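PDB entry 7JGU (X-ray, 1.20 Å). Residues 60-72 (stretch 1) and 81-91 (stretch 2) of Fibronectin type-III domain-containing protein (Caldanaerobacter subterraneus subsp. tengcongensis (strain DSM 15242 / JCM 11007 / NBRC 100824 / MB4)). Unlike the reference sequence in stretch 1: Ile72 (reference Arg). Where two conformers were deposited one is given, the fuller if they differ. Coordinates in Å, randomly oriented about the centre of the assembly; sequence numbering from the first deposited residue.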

ATOM      1  N   ASN A  60     -10.112   5.791   7.969  1.00 19.46           N
ATOM      2  CA  ASN A  60     -11.522   5.402   7.975  1.00 23.55           C
ATOM      3  C   ASN A  60     -11.699   3.900   7.783  1.00 21.57           C
ATOM      4  O   ASN A  60     -12.637   3.440   7.126  1.00 25.55           O
ATOM      5  CB  ASN A  60     -12.325   6.220   6.967  1.00 29.79           C
ATOM      6  CG  ASN A  60     -12.329   7.695   7.312  1.00 38.37           C
ATOM      7  OD1 ASN A  60     -12.385   8.064   8.486  1.00 43.03           O
ATOM      8  ND2 ASN A  60     -12.250   8.543   6.300  1.00 41.98           N
ATOM      9  N   LEU A  61     -10.821   3.133   8.408  1.00 17.48           N
ATOM     10  CA  LEU A  61     -10.920   1.685   8.435  1.00 16.76           C
ATOM     11  C   LEU A  61     -11.761   1.228   9.619  1.00 18.12           C
ATOM     12  O   LEU A  61     -12.001   1.978  10.567  1.00 21.01           O
ATOM     13  CB  LEU A  61      -9.519   1.072   8.520  1.00 17.02           C
ATOM     14  CG  LEU A  61      -8.619   1.393   7.324  1.00 16.90           C
ATOM     15  CD1 LEU A  61      -7.254   0.786   7.548  1.00 18.71           C
ATOM     16  CD2 LEU A  61      -9.219   0.916   6.019  1.00 19.06           C
ATOM     17  N   SER A  62     -12.208  -0.015   9.550  1.00 20.50           N
ATOM     18  CA  SER A  62     -12.990  -0.599  10.634  1.00 22.41           C
ATOM     19  C   SER A  62     -12.077  -1.287  11.643  1.00 19.96           C
ATOM     20  O   SER A  62     -11.076  -1.898  11.259  1.00 19.96           O
ATOM     21  CB  SER A  62     -13.956  -1.632  10.071  1.00 24.76           C
ATOM     22  OG  SER A  62     -14.941  -1.008   9.263  1.00 29.50           O
ATOM     23  N   PRO A  63     -12.394  -1.215  12.936  1.00 21.46           N
ATOM     24  CA  PRO A  63     -11.605  -1.948  13.929  1.00 20.65           C
ATOM     25  C   PRO A  63     -11.701  -3.458  13.735  1.00 19.44           C
ATOM     26  O   PRO A  63     -12.627  -3.997  13.114  1.00 20.61           O
ATOM     27  CB  PRO A  63     -12.232  -1.543  15.273  1.00 23.09           C
ATOM     28  CG  PRO A  63     -12.933  -0.256  15.006  1.00 27.10           C
ATOM     29  CD  PRO A  63     -13.371  -0.305  13.561  1.00 25.02           C
ATOM     30  N   ASN A  64     -10.713  -4.144  14.293  1.00 19.99           N
ATOM     31  CA  ASN A  64     -10.707  -5.603  14.394  1.00 19.48           C
ATOM     32  C   ASN A  64     -10.765  -6.283  13.041  1.00 18.75           C
ATOM     33  O   ASN A  64     -11.304  -7.383  12.904  1.00 20.53           O
ATOM     34  CB  ASN A  64     -11.833  -6.101  15.294  1.00 22.65           C
ATOM     35  CG  ASN A  64     -11.680  -5.610  16.689  1.00 28.33           C
ATOM     36  OD1 ASN A  64     -10.593  -5.695  17.255  1.00 31.96           O
ATOM     37  ND2 ASN A  64     -12.751  -5.063  17.252  1.00 33.44           N
ATOM     38  N   THR A  65     -10.170  -5.672  12.029  1.00 16.91           N
ATOM     39  CA  THR A  65     -10.285  -6.170  10.668  1.00 16.75           C
ATOM     40  C   THR A  65      -8.894  -6.368  10.095  1.00 15.74           C
ATOM     41  O   THR A  65      -8.003  -5.533  10.299  1.00 15.91           O
ATOM     42  CB  THR A  65     -11.085  -5.155   9.834  1.00 18.57           C
ATOM     43  OG1 THR A  65     -12.371  -4.955  10.450  1.00 20.55           O
ATOM     44  CG2 THR A  65     -11.269  -5.637   8.393  1.00 18.45           C
ATOM     45  N   LYS A  66      -8.710  -7.479   9.385  1.00 16.06           N
ATOM     46  CA  LYS A  66      -7.492  -7.743   8.637  1.00 17.23           C
ATOM     47  C   LYS A  66      -7.634  -7.101   7.270  1.00 16.16           C
ATOM     48  O   LYS A  66      -8.582  -7.383   6.529  1.00 19.76           O
ATOM     49  CB  LYS A  66      -7.258  -9.244   8.501  1.00 19.88           C
ATOM     50  CG  LYS A  66      -5.992  -9.573   7.728  1.00 25.15           C
ATOM     51  CD  LYS A  66      -5.889 -11.063   7.464  1.00 34.09           C
ATOM     52  CE  LYS A  66      -4.588 -11.410   6.772  1.00 43.27           C
ATOM     53  NZ  LYS A  66      -3.439 -11.397   7.725  1.00 50.12           N
ATOM     54  N   TYR A  67      -6.685  -6.245   6.930  1.00 14.62           N
ATOM     55  CA  TYR A  67      -6.658  -5.558   5.655  1.00 15.05           C
ATOM     56  C   TYR A  67      -5.438  -6.002   4.875  1.00 14.96           C
ATOM     57  O   TYR A  67      -4.333  -6.072   5.413  1.00 16.21           O
ATOM     58  CB  TYR A  67      -6.614  -4.044   5.854  1.00 16.04           C
ATOM     59  CG  TYR A  67      -7.931  -3.477   6.308  1.00 15.90           C
ATOM     60  CD1 TYR A  67      -8.954  -3.237   5.406  1.00 18.31           C
ATOM     61  CD2 TYR A  67      -8.162  -3.196   7.638  1.00 15.54           C
ATOM     62  CE1 TYR A  67     -10.163  -2.719   5.814  1.00 19.18           C
ATOM     63  CE2 TYR A  67      -9.370  -2.684   8.050  1.00 17.34           C
ATOM     64  CZ  TYR A  67     -10.364  -2.452   7.142  1.00 18.79           C
ATOM     65  OH  TYR A  67     -11.568  -1.942   7.569  1.00 21.23           O
ATOM     66  N   THR A  68      -5.643  -6.244   3.598  1.00 13.22           N
ATOM     67  CA  THR A  68      -4.574  -6.565   2.671  1.00 12.61           C
ATOM     68  C   THR A  68      -4.558  -5.504   1.595  1.00 11.63           C
ATOM     69  O   THR A  68      -5.615  -5.138   1.061  1.00 12.78           O
ATOM     70  CB  THR A  68      -4.767  -7.955   2.069  1.00 14.87           C
ATOM     71  OG1 THR A  68      -4.809  -8.928   3.123  1.00 17.87           O
ATOM     72  CG2 THR A  68      -3.628  -8.293   1.127  1.00 16.25           C
ATOM     73  N   PHE A  69      -3.358  -5.043   1.261  1.00 11.23           N
ATOM     74  CA  PHE A  69      -3.157  -4.006   0.265  1.00 11.10           C
ATOM     75  C   PHE A  69      -2.216  -4.491  -0.817  1.00 11.17           C
ATOM     76  O   PHE A  69      -1.358  -5.321  -0.573  1.00 12.17           O
ATOM     77  CB  PHE A  69      -2.588  -2.736   0.902  1.00 11.34           C
ATOM     78  CG  PHE A  69      -3.467  -2.157   1.970  1.00 12.84           C
ATOM     79  CD1 PHE A  69      -4.499  -1.307   1.633  1.00 14.44           C
ATOM     80  CD2 PHE A  69      -3.304  -2.506   3.303  1.00 14.36           C
ATOM     81  CE1 PHE A  69      -5.337  -0.791   2.607  1.00 17.47           C
ATOM     82  CE2 PHE A  69      -4.142  -1.988   4.274  1.00 15.46           C
ATOM     83  CZ  PHE A  69      -5.143  -1.129   3.925  1.00 17.68           C
ATOM     84  N   ALA A  70      -2.383  -3.934  -2.005  1.00 10.70           N
ATOM     85  CA  ALA A  70      -1.517  -4.181  -3.149  1.00 10.94           C
ATOM     86  C   ALA A  70      -0.882  -2.866  -3.566  1.00 10.88           C
ATOM     87  O   ALA A  70      -1.518  -1.818  -3.523  1.00 12.98           O
ATOM     88  CB  ALA A  70      -2.271  -4.799  -4.312  1.00 12.21           C
ATOM     89  N   LEU A  71       0.378  -2.926  -3.953  1.00 10.42           N
ATOM     90  CA  LEU A  71       1.182  -1.760  -4.280  1.00  9.91           C
ATOM     91  C   LEU A  71       1.882  -1.997  -5.601  1.00 10.42           C
ATOM     92  O   LEU A  71       2.361  -3.099  -5.861  1.00 10.86           O
ATOM     93  CB  LEU A  71       2.235  -1.586  -3.197  1.00 11.17           C
ATOM     94  CG  LEU A  71       3.257  -0.484  -3.354  1.00 11.72           C
ATOM     95  CD1 LEU A  71       2.651   0.888  -3.143  1.00 14.31           C
ATOM     96  CD2 LEU A  71       4.390  -0.712  -2.354  1.00 13.25           C
ATOM     97  N   ILE A  72       1.907  -0.956  -6.432  0.58  9.17           N
ATOM     98  CA  ILE A  72       2.725  -0.925  -7.640  0.58  9.07           C
ATOM     99  C   ILE A  72       3.536   0.359  -7.666  0.58 10.63           C
ATOM    100  O   ILE A  72       3.149   1.381  -7.089  0.58 10.37           O
ATOM    101  CB  ILE A  72       1.915  -1.026  -8.940  0.58 11.08           C
ATOM    102  CG1 ILE A  72       0.644  -0.173  -8.872  0.58 11.64           C
ATOM    103  CG2 ILE A  72       1.563  -2.450  -9.193  0.58 12.61           C
ATOM    104  CD1 ILE A  72       0.033   0.141 -10.237  0.58 13.80           C
ATOM    105  N   ASN A  81       5.312  -4.998 -11.361  0.70 15.26           N
ATOM    106  CA  ASN A  81       4.371  -5.980 -10.835  0.70 15.15           C
ATOM    107  C   ASN A  81       3.827  -5.538  -9.470  0.70 13.00           C
ATOM    108  O   ASN A  81       4.387  -4.663  -8.801  0.70 12.81           O
ATOM    109  CB  ASN A  81       5.037  -7.351 -10.692  0.70 22.25           C
ATOM    110  CG  ASN A  81       5.168  -8.080 -12.019  0.70 27.79           C
ATOM    111  OD1 ASN A  81       4.818  -7.548 -13.077  0.70 27.46           O
ATOM    112  ND2 ASN A  81       5.682  -9.303 -11.970  0.70 31.23           N
ATOM    113  N   PHE A  82       2.725  -6.158  -9.059  1.00 13.70           N
ATOM    114  CA  PHE A  82       2.107  -5.886  -7.775  1.00 13.25           C
ATOM    115  C   PHE A  82       2.788  -6.646  -6.643  1.00 14.12           C
ATOM    116  O   PHE A  82       3.205  -7.798  -6.806  1.00 16.71           O
ATOM    117  CB  PHE A  82       0.656  -6.372  -7.787  1.00 14.45           C
ATOM    118  CG  PHE A  82      -0.281  -5.512  -8.567  1.00 14.67           C
ATOM    119  CD1 PHE A  82      -0.846  -4.388  -7.998  1.00 16.32           C
ATOM    120  CD2 PHE A  82      -0.624  -5.845  -9.860  1.00 16.59           C
ATOM    121  CE1 PHE A  82      -1.721  -3.592  -8.725  1.00 18.47           C
ATOM    122  CE2 PHE A  82      -1.498  -5.066 -10.574  1.00 20.20           C
ATOM    123  CZ  PHE A  82      -2.055  -3.941  -9.999  1.00 20.71           C
ATOM    124  N   VAL A  83       2.832  -6.011  -5.473  1.00 12.58           N
ATOM    125  CA  VAL A  83       3.256  -6.653  -4.234  0.55 14.73           C
ATOM    126  C   VAL A  83       2.183  -6.391  -3.193  1.00 12.51           C
ATOM    127  O   VAL A  83       1.523  -5.358  -3.221  1.00 13.01           O
ATOM    128  CB  VAL A  83       4.627  -6.163  -3.739  0.55 17.45           C
ATOM    129  CG1 VAL A  83       5.638  -6.395  -4.808  0.55 19.16           C
ATOM    130  CG2 VAL A  83       4.589  -4.701  -3.364  0.55 19.32           C
ATOM    131  N   THR A  84       1.990  -7.343  -2.288  1.00 13.62           N
ATOM    132  CA  THR A  84       0.953  -7.211  -1.270  1.00 13.43           C
ATOM    133  C   THR A  84       1.521  -7.291   0.138  1.00 12.50           C
ATOM    134  O   THR A  84       2.603  -7.824   0.368  1.00 14.79           O
ATOM    135  CB  THR A  84      -0.178  -8.241  -1.437  1.00 16.63           C
ATOM    136  OG1 THR A  84       0.358  -9.563  -1.294  1.00 19.97           O
ATOM    137  CG2 THR A  84      -0.875  -8.090  -2.780  1.00 20.20           C
ATOM    138  N   ALA A  85       0.743  -6.771   1.080  1.00 12.52           N
ATOM    139  CA  ALA A  85       1.089  -6.823   2.490  1.00 12.73           C
ATOM    140  C   ALA A  85      -0.201  -6.674   3.280  1.00 12.60           C
ATOM    141  O   ALA A  85      -1.179  -6.118   2.787  1.00 13.20           O
ATOM    142  CB  ALA A  85       2.069  -5.720   2.877  1.00 13.20           C
ATOM    143  N   SER A  86      -0.178  -7.147   4.524  1.00 13.97           N
ATOM    144  CA  SER A  86      -1.378  -7.183   5.337  1.00 14.79           C
ATOM    145  C   SER A  86      -1.072  -6.755   6.761  1.00 14.53           C
ATOM    146  O   SER A  86       0.048  -6.892   7.237  1.00 15.43           O
ATOM    147  CB  SER A  86      -1.946  -8.612   5.436  1.00 19.54           C
ATOM    148  OG  SER A  86      -2.338  -9.111   4.182  1.00 26.70           O
ATOM    149  N   SER A  87      -2.111  -6.289   7.453  1.00 15.21           N
ATOM    150  CA  SER A  87      -2.083  -6.165   8.905  1.00 16.87           C
ATOM    151  C   SER A  87      -3.523  -6.078   9.397  1.00 18.14           C
ATOM    152  O   SER A  87      -4.473  -6.177   8.625  1.00 19.77           O
ATOM    153  CB  SER A  87      -1.249  -4.986   9.403  1.00 21.94           C
ATOM    154  OG  SER A  87      -1.034  -5.108  10.807  1.00 27.04           O
ATOM    155  N   THR A  88      -3.680  -5.908  10.691  1.00 19.09           N
ATOM    156  CA  THR A  88      -5.008  -5.800  11.261  1.00 18.63           C
ATOM    157  C   THR A  88      -5.117  -4.525  12.080  1.00 19.76           C
ATOM    158  O   THR A  88      -4.127  -3.986  12.578  1.00 21.71           O
ATOM    159  CB  THR A  88      -5.366  -7.002  12.152  1.00 21.20           C
ATOM    160  OG1 THR A  88      -4.666  -6.898  13.394  1.00 26.58           O
ATOM    161  CG2 THR A  88      -5.019  -8.317  11.462  1.00 23.48           C
ATOM    162  N   THR A  89      -6.348  -4.064  12.227  1.00 19.36           N
ATOM    163  CA  THR A  89      -6.689  -2.978  13.149  1.00 22.84           C
ATOM    164  C   THR A  89      -7.207  -3.523  14.473  1.00 37.70           C
ATOM    165  O   THR A  89      -8.131  -2.953  15.067  1.00 35.79           O
ATOM    166  CB  THR A  89      -7.751  -2.111  12.505  1.00 20.33           C
ATOM    167  OG1 THR A  89      -8.819  -2.968  12.090  1.00 18.70           O
ATOM    168  CG2 THR A  89      -7.199  -1.357  11.312  1.00 21.74           C
ATOM    169  N   ASP A  90      -6.665  -4.643  14.946  1.00 57.60           N
ATOM    170  CA  ASP A  90      -7.169  -5.256  16.168  1.00 79.89           C
ATOM    171  C   ASP A  90      -6.924  -4.343  17.362  1.00 91.55           C
ATOM    172  O   ASP A  90      -5.841  -3.776  17.524  1.00 93.80           O
ATOM    173  CB  ASP A  90      -6.481  -6.604  16.391  1.00 88.74           C
ATOM    174  CG  ASP A  90      -7.160  -7.736  15.640  1.00 95.53           C
ATOM    175  OD1 ASP A  90      -7.885  -7.455  14.661  1.00 97.99           O
ATOM    176  OD2 ASP A  90      -6.968  -8.908  16.027  1.00 97.52           O
ATOM    177  N   ARG A  91      -7.948  -4.202  18.204  1.00 98.81           N
ATOM    178  CA  ARG A  91      -7.869  -3.359  19.392  1.00103.53           C
ATOM    179  C   ARG A  91      -7.002  -4.013  20.462  1.00106.31           C
ATOM    180  O   ARG A  91      -5.918  -4.518  20.173  1.00107.49           O
ATOM    181  CB  ARG A  91      -9.269  -3.097  19.954  1.00103.79           C
TER

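Two neighbouring strands, 66-72 and the one ending at Thr88, run antiparallel with 160° between their directions and axes 4.6 Å apart at closest approach; together the two stretches bury 910 Å². Backbone bonding comes in reciprocal pairs at every second residue. Tyr67 N gives to Ser87 O (2.8 Å) and Ser87 N returns to Tyr67 O (3.0 Å); Phe69 N to Ala85 O (2.9 Å) is answered by Ala85 N to Phe69 O (3.0 Å); Leu71 N to Val83 O (2.8 Å) by Val83 N to Leu71 O (3.0 Å). Between these rungs the chains draw closer, with CA of Thr68 4.2 Å from CA of Ser86, and CA-H groups lean on carbonyls, as where Thr84 CA lies 3.1 Å from Phe69 O.

Side chains alternate between the two faces. Tyr67, Phe69 and Leu71 share one with Ser87, Ala85 and Val83, large residues of the first strand lying across from smaller ones of the second. The Ala85 methyl stands across from Phe69, and Leu71 CB rests 3.9 Å from Val83 CG2. On the other face, Thr68 OG1 and Ser86 OG sit 2.7 Å apart in a hydrogen bond that either hydroxyl could donate. The Lys66 chain, extended through chi3 and turned at chi4 (p), passes along this face, its CB 3.8 Å from Thr88 CG2 and its NZ reaching 3.9 Å from Ser86 CB. The Ala70 methyl meets two neighbours: its CB lies 3.9 Å from Thr84 CG2 and 4.0 Å from Phe82 CD1.

At one end, Ile72, which replaces the reference Arg, sets its CG2 methyl over a face of the Phe82 ring, 3.6 Å from the centroid of that ring and 22° off its normal, a CH-pi contact.

At the other end, Thr89 is the plug. It points toward the loop of stretch 1 and has 92 Å² covered, the largest covered area of any residue here. Its OG1 donates to Ser62 O (2.6 Å) and accepts from Thr65 N (3.0 Å), so one hydroxyl fills the bend in the loop; the edge of the Tyr67 ring closes in, with CE2 4.1 Å from Thr89 OG1. The backbone holds the plug in place: Thr89 N bonds to Thr65 O and Asn64 N to Thr89 O, both at 2.9 Å. Although CB of Asn64 points away, its amide end turns back, and Asn64 OD1 accepts from Arg91 N at 3.2 Å.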